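Local coordinates for protein cysteine synthase 3 (Entamoeba histolytica, PDB 6KR5) that probably catalyses the pyridoxal-phosphate-dependent synthesis of L-cysteine from O-acetyl-L-serine and sulfide, at residues N16-I21 / A98-P103; K40-L45 / E296-T301; H232-I237 / I257-A262. All coordinates share one frame; numbering follows the deposited sequence.

Contact 1 (N16-I21 / A98-P103); sequences NILETI and AVFGYP
Leu18 carries this contact. Its CA–CB bond points toward Val99 in the last turn of helix 88-100. With CG anti to the carbonyl carbon (chi1 -56°), the branch point comes within 3.9 Å of Val99 CG1; the two side chains reach toward each other tip to tip. CD1 touches both neighbours: it lies 3.8 Å from Val99 CG1 and settles over a face of Phe100, 4.0 Å from the ring centroid in a CH-pi contact, nearest to CE2. CD2 turns toward Val99 CG2, 4.2 Å away. The helix being gripped is the connection of a beta-alpha-beta unit, running from strand 80-84 to the adjacent parallel strand 104-109; Gly101, with positive phi, ends it. Opposite, residues 17-20 form a 3-10 turn, in which Ile17 O accepts from both Thr20 N and Thr20 OG1, while Asn16 OD1 takes a weak bond from Leu18 N. Ile17 CG2 crosses Val99 CG2 at 3.8 Å, about at right angles. Phe63 of helix 58-72 also packs on Leu18, and Ile4 of the second subunit reaches Phe100.

Contact 2 (K40-L45 / E296-T301); sequences KNTKIL and ENEGKT
Two hydrogen bonds join these segments. Lys43 N donates to Lys300 O over 3.0 Å, nearly straight at 172° and almost along the C=O axis, within the parallel bridge that pairs Lys43 with Thr301. The other uses a side chain: with OG1 anti to the carbonyl carbon, Thr42 offers the hydroxyl oxygen to Gly299 N at 2.9 Å. This pins the type II turn Asn297-Lys300 at its third position, where Gly299 has positive phi. Within 40-45, Lys43 bends at chi2 and chi4 so that NZ bonds back to Asn41 O, 2.9 Å away and above the carbonyl plane. Weaker CA-H...O contacts run alongside, from Gly299 CA to Asn41 O (3.4 Å) and from Thr301 CA to Lys43 O (3.6 Å). In packing, the Asn41 amide lies against Gly299 and the Glu298 chain, OD1 being 3.4 Å from Glu298 CG, with amide and carboxylate planes 80° apart. Lys43 CD passes Thr301 OG1, and Thr301 CG2 meets Leu45 CD1 at 3.8 Å. The pairing starts two neighbouring parallel strands, 43-48 and 301-306, of the mixed sheet; strand 26-28 flanks the first, 186-190 the second, and Asn297 ND2 ties the turn back to Glu291 of helix 279-292.

Contact 3 (H232-I237 / I257-A262); sequences HGIQGI and IKTQDA. With PLP (pyridoxal-5'-phosphate), chain D.
The imidazole of His232 meets its own segment at its edge: Ile234 CA lies there in the ring plane, and ND1 accepts from Ile234 N at 3.0 Å, the donor only 13° out of that plane. NE2 is bonded to Gly238 O, so both ring nitrogens are used and the rotation of the ring is fixed. Above the pyridine ring of PLP stands the carbonyl of Gly236, its O 3.5 Å from PLP C5, while Ile237 CG2 comes obliquely from the same side to within 3.4 Å of PLP C6. Gly236, with positive phi, is the third residue of the type II turn Ile234-Ile237, which overlaps an inverse gamma turn centred on Ile234. This cofactor-contacting loop of a PLP-dependent cysteine synthase packs, through Gly233 and Ile234, on the start of helix 259-273, with Lys258 at the N-cap position. Thr259 supplies the polar link: its OG1, anti to the carbonyl carbon, receives Gly233 N at 3.1 Å and 174°, and is also bonded to Glu220. Its CG2 presses on Gly233 CA at 3.6 Å. Ile234 slides past Thr259 in the opposite direction, CG1 passing OG1, and its extended chain (chi2 179°) brings CD1 within 3.7 Å of Ile257 O and 3.9 Å of Ala262 CB. Trp263 NE1 bonds Gly233 O, and Ser280, touched by Ile237, is hydrogen-bonded to PLP.

Overall arrangement
From the N terminus, the chain lays down 16-21, then 40-45, and closes its first loop when 98-103 returns to 16-21 as contact 1. Contacts 1 and 2 cross, because 40-45 lies within that loop but waits for 296-301, about 250 residues on. Contact 3 opens and closes inside this larger span, linking the loop before strand 253-257 to the helix after it. Contact 1 joins an N-terminal turn to the region of the four-stranded parallel sheet; contact 2 pairs two strands of the six-stranded mixed sheet, and contact 3 lies at the end of its outermost strand 253-257. Contact 1 lies across the chain's centre from both others, its centre about 38 Å from that of contact 2.

Contact 1 (N16-I21 / A98-P103)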
loop_
_atom_site.group_PDB
_atom_site.type_symbol
_atom_site.label_atom_id
_atom_site.label_comp_id
_atom_site.label_asym_id
_atom_site.label_seq_id
_atom_site.Cartn_x
_atom_site.Cartn_y
_atom_site.Cartn_z
ATOM N N ASN B 16 -0.427 -15.752 -8.081
ATOM C CA ASN B 16 -0.575 -15.582 -6.643
ATOM C C ASN B 16 0.052 -14.244 -6.293
ATOM O O ASN B 16 0.676 -13.593 -7.136
ATOM C CB ASN B 16 0.085 -16.715 -5.866
ATOM C CG ASN B 16 1.543 -16.873 -6.225
ATOM O OD1 ASN B 16 2.351 -15.987 -5.962
ATOM N ND2 ASN B 16 1.882 -17.992 -6.858
ATOM N N ILE B 17 -0.098 -13.854 -5.026
ATOM C CA ILE B 17 0.331 -12.516 -4.628
ATOM C C ILE B 17 1.842 -12.362 -4.740
ATOM O O ILE B 17 2.334 -11.247 -4.940
ATOM C CB ILE B 17 -0.194 -12.190 -3.212
ATOM C CG1 ILE B 17 -0.092 -10.690 -2.925
ATOM C CG2 ILE B 17 0.510 -13.015 -2.124
ATOM C CD1 ILE B 17 -0.937 -9.853 -3.850
ATOM N N LEU B 18 2.609 -13.454 -4.627
ATOM C CA LEU B 18 4.060 -13.312 -4.696
ATOM C C LEU B 18 4.506 -12.822 -6.065
ATOM O O LEU B 18 5.537 -12.146 -6.178
ATOM C CB LEU B 18 4.742 -14.637 -4.362
ATOM C CG LEU B 18 4.347 -15.215 -3.011
ATOM C CD1 LEU B 18 5.219 -16.428 -2.720
ATOM C CD2 LEU B 18 4.527 -14.181 -1.909
ATOM N N GLU B 19 3.748 -13.142 -7.112
ATOM C CA GLU B 19 4.115 -12.714 -8.456
ATOM C C GLU B 19 3.926 -11.221 -8.674
ATOM O O GLU B 19 4.385 -10.707 -9.699
ATOM C CB GLU B 19 3.314 -13.491 -9.499
ATOM C CG GLU B 19 3.657 -14.976 -9.481
ATOM C CD GLU B 19 3.222 -15.719 -10.732
ATOM O OE1 GLU B 19 2.313 -15.251 -11.443
ATOM O OE2 GLU B 19 3.810 -16.790 -10.998
ATOM N N THR B 20 3.254 -10.519 -7.759
ATOM C CA THR B 20 3.141 -9.065 -7.853
ATOM C C THR B 20 4.273 -8.333 -7.148
ATOM O O THR B 20 4.310 -7.100 -7.198
ATOM C CB THR B 20 1.813 -8.546 -7.276
ATOM O OG1 THR B 20 1.813 -8.655 -5.848
ATOM C CG2 THR B 20 0.613 -9.284 -7.853
ATOM N N ILE B 21 5.188 -9.054 -6.500
ATOM C CA ILE B 21 6.281 -8.403 -5.796
ATOM C C ILE B 21 7.227 -7.756 -6.793
ATOM O O ILE B 21 7.535 -8.329 -7.852
ATOM C CB ILE B 21 7.023 -9.425 -4.920
ATOM C CG1 ILE B 21 6.124 -9.882 -3.788
ATOM C CG2 ILE B 21 8.333 -8.844 -4.363
ATOM C CD1 ILE B 21 6.747 -11.012 -2.971
ATOM N N ALA B 98 3.202 -17.753 4.076
ATOM C CA ALA B 98 1.804 -18.143 3.929
ATOM C C ALA B 98 1.538 -18.754 2.553
ATOM O O ALA B 98 0.775 -19.719 2.430
ATOM C CB ALA B 98 0.907 -16.929 4.175
ATOM N N VAL B 99 2.158 -18.212 1.506
ATOM C CA VAL B 99 1.869 -18.699 0.159
ATOM C C VAL B 99 2.666 -19.961 -0.150
ATOM O O VAL B 99 2.143 -20.902 -0.766
ATOM C CB VAL B 99 2.123 -17.581 -0.871
ATOM C CG1 VAL B 99 1.877 -18.096 -2.264
ATOM C CG2 VAL B 99 1.216 -16.376 -0.587
ATOM N N PHE B 100 3.924 -20.026 0.295
ATOM C CA PHE B 100 4.711 -21.240 0.092
ATOM C C PHE B 100 4.278 -22.372 1.008
ATOM O O PHE B 100 4.682 -23.520 0.780
ATOM C CB PHE B 100 6.201 -20.968 0.313
ATOM C CG PHE B 100 6.872 -20.273 -0.832
ATOM C CD1 PHE B 100 6.971 -20.888 -2.070
ATOM C CD2 PHE B 100 7.436 -19.018 -0.667
ATOM C CE1 PHE B 100 7.598 -20.246 -3.139
ATOM C CE2 PHE B 100 8.071 -18.371 -1.729
ATOM C CZ PHE B 100 8.153 -18.984 -2.962
ATOM N N GLY B 101 3.500 -22.081 2.045
ATOM C CA GLY B 101 3.002 -23.120 2.929
ATOM C C GLY B 101 3.951 -23.546 4.025
ATOM O O GLY B 101 3.954 -24.722 4.406
ATOM N N TYR B 102 4.761 -22.627 4.552
ATOM C CA TYR B 102 5.661 -22.947 5.646
ATOM C C TYR B 102 5.302 -22.150 6.890
ATOM O O TYR B 102 4.959 -20.971 6.786
ATOM C CB TYR B 102 7.115 -22.636 5.280
ATOM C CG TYR B 102 7.749 -23.696 4.432
ATOM C CD1 TYR B 102 7.572 -23.699 3.055
ATOM C CD2 TYR B 102 8.514 -24.713 5.008
ATOM C CE1 TYR B 102 8.146 -24.668 2.274
ATOM C CE2 TYR B 102 9.085 -25.686 4.231
ATOM C CZ TYR B 102 8.896 -25.657 2.869
ATOM O OH TYR B 102 9.470 -26.629 2.089
ATOM N N PRO B 103 5.385 -22.747 8.073
ATOM C CA PRO B 103 5.182 -21.958 9.294
ATOM C C PRO B 103 6.284 -20.920 9.440
ATOM O O PRO B 103 7.440 -21.158 9.071
ATOM C CB PRO B 103 5.241 -23.005 10.414
ATOM C CG PRO B 103 4.936 -24.314 9.733
ATOM C CD PRO B 103 5.535 -24.186 8.354
#

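Contact 2 (K40-L45 / E296-T301)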
loop_
_atom_site.group_PDB
_atom_site.type_symbol
_atom_site.label_atom_id
_atom_site.label_comp_id
_atom_site.label_asym_id
_atom_site.label_seq_id
_atom_site.Cartn_x
_atom_site.Cartn_y
_atom_site.Cartn_z
ATOM N N LYS B 40 17.809 23.060 -12.436
ATOM C CA LYS B 40 16.587 22.579 -13.071
ATOM C C LYS B 40 16.806 21.365 -13.967
ATOM O O LYS B 40 15.843 20.645 -14.246
ATOM C CB LYS B 40 15.943 23.705 -13.882
ATOM N N ASN B 41 18.030 21.117 -14.431
ATOM C CA ASN B 41 18.276 19.962 -15.287
ATOM C C ASN B 41 18.682 18.719 -14.503
ATOM O O ASN B 41 18.854 17.655 -15.102
ATOM C CB ASN B 41 19.337 20.287 -16.347
ATOM C CG ASN B 41 20.682 20.644 -15.750
ATOM O OD1 ASN B 41 20.766 21.329 -14.729
ATOM N ND2 ASN B 41 21.749 20.192 -16.398
ATOM N N THR B 42 18.816 18.820 -13.184
ATOM C CA THR B 42 19.073 17.649 -12.359
ATOM C C THR B 42 17.763 16.910 -12.104
ATOM O O THR B 42 16.729 17.528 -11.839
ATOM C CB THR B 42 19.726 18.081 -11.047
ATOM O OG1 THR B 42 20.901 18.857 -11.343
ATOM C CG2 THR B 42 20.110 16.870 -10.193
ATOM N N LYS B 43 17.799 15.577 -12.212
ATOM C CA LYS B 43 16.593 14.756 -12.127
ATOM C C LYS B 43 16.665 13.919 -10.860
ATOM O O LYS B 43 17.630 13.177 -10.668
ATOM C CB LYS B 43 16.450 13.849 -13.350
ATOM C CG LYS B 43 16.341 14.594 -14.683
ATOM C CD LYS B 43 17.489 14.218 -15.614
ATOM C CE LYS B 43 17.265 14.739 -17.024
ATOM N NZ LYS B 43 17.255 16.226 -17.088
ATOM N N ILE B 44 15.651 14.032 -10.005
ATOM C CA ILE B 44 15.622 13.319 -8.732
ATOM C C ILE B 44 14.404 12.409 -8.751
ATOM O O ILE B 44 13.263 12.885 -8.763
ATOM C CB ILE B 44 15.592 14.270 -7.527
ATOM C CG1 ILE B 44 16.796 15.219 -7.578
ATOM C CG2 ILE B 44 15.649 13.466 -6.235
ATOM C CD1 ILE B 44 16.521 16.551 -8.206
ATOM N N LEU B 45 14.645 11.100 -8.762
ATOM C CA LEU B 45 13.601 10.101 -8.936
ATOM C C LEU B 45 13.516 9.239 -7.691
ATOM O O LEU B 45 14.550 8.878 -7.118
ATOM C CB LEU B 45 13.884 9.208 -10.147
ATOM C CG LEU B 45 14.256 9.936 -11.433
ATOM C CD1 LEU B 45 14.597 8.891 -12.504
ATOM C CD2 LEU B 45 13.115 10.849 -11.872
ATOM N N GLU B 296 29.113 19.260 -8.748
ATOM C CA GLU B 296 29.536 18.231 -9.690
ATOM C C GLU B 296 28.395 17.315 -10.114
ATOM O O GLU B 296 28.594 16.476 -11.003
ATOM C CB GLU B 296 30.682 17.407 -9.095
ATOM C CG GLU B 296 30.265 16.437 -8.004
ATOM C CD GLU B 296 30.278 17.065 -6.623
ATOM O OE1 GLU B 296 30.343 18.308 -6.531
ATOM O OE2 GLU B 296 30.237 16.306 -5.625
ATOM N N ASN B 297 27.210 17.459 -9.524
ATOM C CA ASN B 297 26.094 16.576 -9.822
ATOM C C ASN B 297 25.039 17.224 -10.705
ATOM O O ASN B 297 24.007 16.600 -10.967
ATOM C CB ASN B 297 25.455 16.073 -8.520
ATOM C CG ASN B 297 26.325 15.066 -7.800
ATOM O OD1 ASN B 297 27.171 14.414 -8.407
ATOM N ND2 ASN B 297 26.117 14.930 -6.497
ATOM N N GLU B 298 25.270 18.453 -11.175
ATOM C CA GLU B 298 24.310 19.112 -12.055
ATOM C C GLU B 298 23.983 18.225 -13.251
ATOM O O GLU B 298 24.878 17.655 -13.881
ATOM C CB GLU B 298 24.867 20.455 -12.533
ATOM C CG GLU B 298 23.986 21.161 -13.554
ATOM C CD GLU B 298 24.604 22.453 -14.064
ATOM O OE1 GLU B 298 25.446 23.031 -13.347
ATOM O OE2 GLU B 298 24.244 22.889 -15.178
ATOM N N GLY B 299 22.687 18.079 -13.535
ATOM C CA GLY B 299 22.229 17.315 -14.678
ATOM C C GLY B 299 22.184 15.816 -14.484
ATOM O O GLY B 299 21.759 15.100 -15.402
ATOM N N LYS B 300 22.610 15.312 -13.331
ATOM C CA LYS B 300 22.657 13.876 -13.138
ATOM C C LYS B 300 21.271 13.328 -12.816
ATOM O O LYS B 300 20.359 14.062 -12.432
ATOM C CB LYS B 300 23.642 13.509 -12.029
ATOM C CG LYS B 300 25.110 13.663 -12.449
ATOM C CD LYS B 300 26.079 13.058 -11.446
ATOM C CE LYS B 300 27.517 13.249 -11.926
ATOM N NZ LYS B 300 28.510 12.634 -11.000
ATOM N N THR B 301 21.125 12.016 -13.001
ATOM C CA THR B 301 19.910 11.290 -12.642
ATOM C C THR B 301 20.168 10.582 -11.316
ATOM O O THR B 301 20.984 9.658 -11.239
ATOM C CB THR B 301 19.510 10.296 -13.730
ATOM O OG1 THR B 301 19.172 11.013 -14.923
ATOM C CG2 THR B 301 18.289 9.489 -13.294
#

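Contact 3 (H232-I237 / I257-A262)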
loop_
_atom_site.group_PDB
_atom_site.type_symbol
_atom_site.label_atom_id
_atom_site.label_comp_id
_atom_site.label_asym_id
_atom_site.label_seq_id
_atom_site.Cartn_x
_atom_site.Cartn_y
_atom_site.Cartn_z
ATOM N N HIS B 232 18.298 6.459 18.172
ATOM C CA HIS B 232 17.814 7.312 17.090
ATOM C C HIS B 232 16.373 6.923 16.799
ATOM O O HIS B 232 15.879 5.899 17.277
ATOM C CB HIS B 232 18.682 7.158 15.836
ATOM C CG HIS B 232 18.487 5.842 15.154
ATOM N ND1 HIS B 232 17.494 5.616 14.223
ATOM C CD2 HIS B 232 19.133 4.662 15.311
ATOM C CE1 HIS B 232 17.551 4.360 13.819
ATOM N NE2 HIS B 232 18.545 3.762 14.458
ATOM N N GLY B 233 15.698 7.740 15.981
ATOM C CA GLY B 233 14.310 7.452 15.692
ATOM C C GLY B 233 13.946 7.196 14.243
ATOM O O GLY B 233 12.768 7.293 13.883
ATOM N N ILE B 234 14.914 6.871 13.388
ATOM C CA ILE B 234 14.604 6.580 11.984
ATOM C C ILE B 234 14.330 5.083 11.874
ATOM O O ILE B 234 15.227 4.273 11.622
ATOM C CB ILE B 234 15.705 7.027 11.037
ATOM C CG1 ILE B 234 16.181 8.437 11.391
ATOM C CG2 ILE B 234 15.156 6.986 9.604
ATOM C CD1 ILE B 234 17.295 8.921 10.509
ATOM N N GLN B 235 13.071 4.716 12.058
ATOM C CA GLN B 235 12.716 3.310 12.058
ATOM C C GLN B 235 13.074 2.659 10.733
ATOM O O GLN B 235 12.887 3.243 9.663
ATOM C CB GLN B 235 11.230 3.148 12.352
ATOM C CG GLN B 235 10.893 3.584 13.765
ATOM C CD GLN B 235 9.437 3.381 14.102
ATOM O OE1 GLN B 235 8.797 2.454 13.611
ATOM N NE2 GLN B 235 8.906 4.254 14.950
ATOM N N GLY B 236 13.605 1.444 10.821
ATOM C CA GLY B 236 13.976 0.656 9.668
ATOM C C GLY B 236 15.455 0.675 9.343
ATOM O O GLY B 236 15.933 -0.222 8.645
ATOM N N ILE B 237 16.192 1.660 9.839
ATOM C CA ILE B 237 17.609 1.758 9.572
ATOM C C ILE B 237 18.349 1.925 10.894
ATOM O O ILE B 237 17.764 1.835 11.975
ATOM C CB ILE B 237 17.940 2.899 8.585
ATOM C CG1 ILE B 237 17.585 4.273 9.165
ATOM C CG2 ILE B 237 17.217 2.646 7.266
ATOM C CD1 ILE B 237 18.128 5.433 8.321
ATOM N N ILE B 257 22.056 11.457 8.414
ATOM C CA ILE B 257 20.870 12.308 8.437
ATOM C C ILE B 257 20.319 12.315 9.857
ATOM O O ILE B 257 20.123 11.252 10.462
ATOM C CB ILE B 257 19.795 11.830 7.435
ATOM C CG1 ILE B 257 20.278 11.955 5.982
ATOM C CG2 ILE B 257 18.482 12.588 7.646
ATOM C CD1 ILE B 257 20.399 13.420 5.454
ATOM N N LYS B 258 20.068 13.510 10.393
ATOM C CA LYS B 258 19.483 13.608 11.725
ATOM C C LYS B 258 18.056 13.069 11.737
ATOM O O LYS B 258 17.266 13.328 10.818
ATOM C CB LYS B 258 19.477 15.058 12.211
ATOM C CG LYS B 258 20.859 15.673 12.437
ATOM C CD LYS B 258 20.700 17.134 12.824
ATOM C CE LYS B 258 22.024 17.783 13.184
ATOM N NZ LYS B 258 21.851 19.250 13.362
ATOM N N THR B 259 17.721 12.360 12.818
ATOM C CA THR B 259 16.374 11.824 13.002
ATOM C C THR B 259 15.302 12.879 12.730
ATOM O O THR B 259 14.379 12.648 11.939
ATOM C CB THR B 259 16.220 11.266 14.421
ATOM O OG1 THR B 259 17.025 10.092 14.558
ATOM C CG2 THR B 259 14.786 10.852 14.690
ATOM N N GLN B 260 15.423 14.060 13.353
ATOM C CA GLN B 260 14.381 15.076 13.194
ATOM C C GLN B 260 14.291 15.582 11.762
ATOM O O GLN B 260 13.196 15.914 11.292
ATOM C CB GLN B 260 14.619 16.258 14.135
ATOM C CG GLN B 260 14.596 15.916 15.605
ATOM C CD GLN B 260 13.250 15.437 16.092
ATOM O OE1 GLN B 260 12.203 15.848 15.588
ATOM N NE2 GLN B 260 13.269 14.553 17.087
ATOM N N ASP B 261 15.420 15.657 11.057
ATOM C CA ASP B 261 15.395 16.081 9.661
ATOM C C ASP B 261 14.740 15.024 8.779
ATOM O O ASP B 261 14.012 15.357 7.835
ATOM C CB ASP B 261 16.813 16.377 9.167
ATOM C CG ASP B 261 17.416 17.615 9.802
ATOM O OD1 ASP B 261 16.699 18.319 10.550
ATOM O OD2 ASP B 261 18.619 17.882 9.547
ATOM N N ALA B 262 14.989 13.743 9.067
ATOM C CA ALA B 262 14.314 12.690 8.312
ATOM C C ALA B 262 12.800 12.808 8.438
ATOM O O ALA B 262 12.068 12.675 7.445
ATOM C CB ALA B 262 14.796 11.316 8.797
HETATM N N1 PLP D . 13.646 1.327 5.730
HETATM C C2 PLP D . 12.704 0.378 6.016
HETATM C C2A PLP D . 11.339 0.833 6.431
HETATM C C3 PLP D . 13.023 -0.965 5.914
HETATM O O3 PLP D . 12.067 -1.895 6.210
HETATM C C4 PLP D . 14.297 -1.346 5.517
HETATM C C4A PLP D . 14.698 -2.778 5.498
HETATM O O4A PLP D . 13.894 -3.651 5.849
HETATM C C5 PLP D . 15.247 -0.369 5.223
HETATM C C6 PLP D . 14.909 0.959 5.339
HETATM C C5A PLP D . 16.668 -0.710 4.830
HETATM O O4P PLP D . 16.784 -1.553 3.718
HETATM P P PLP D . 17.990 -2.607 3.743
HETATM O O1P PLP D . 19.263 -1.849 4.072
HETATM O O2P PLP D . 17.688 -3.611 4.819
HETATM O O3P PLP D . 18.041 -3.224 2.391
#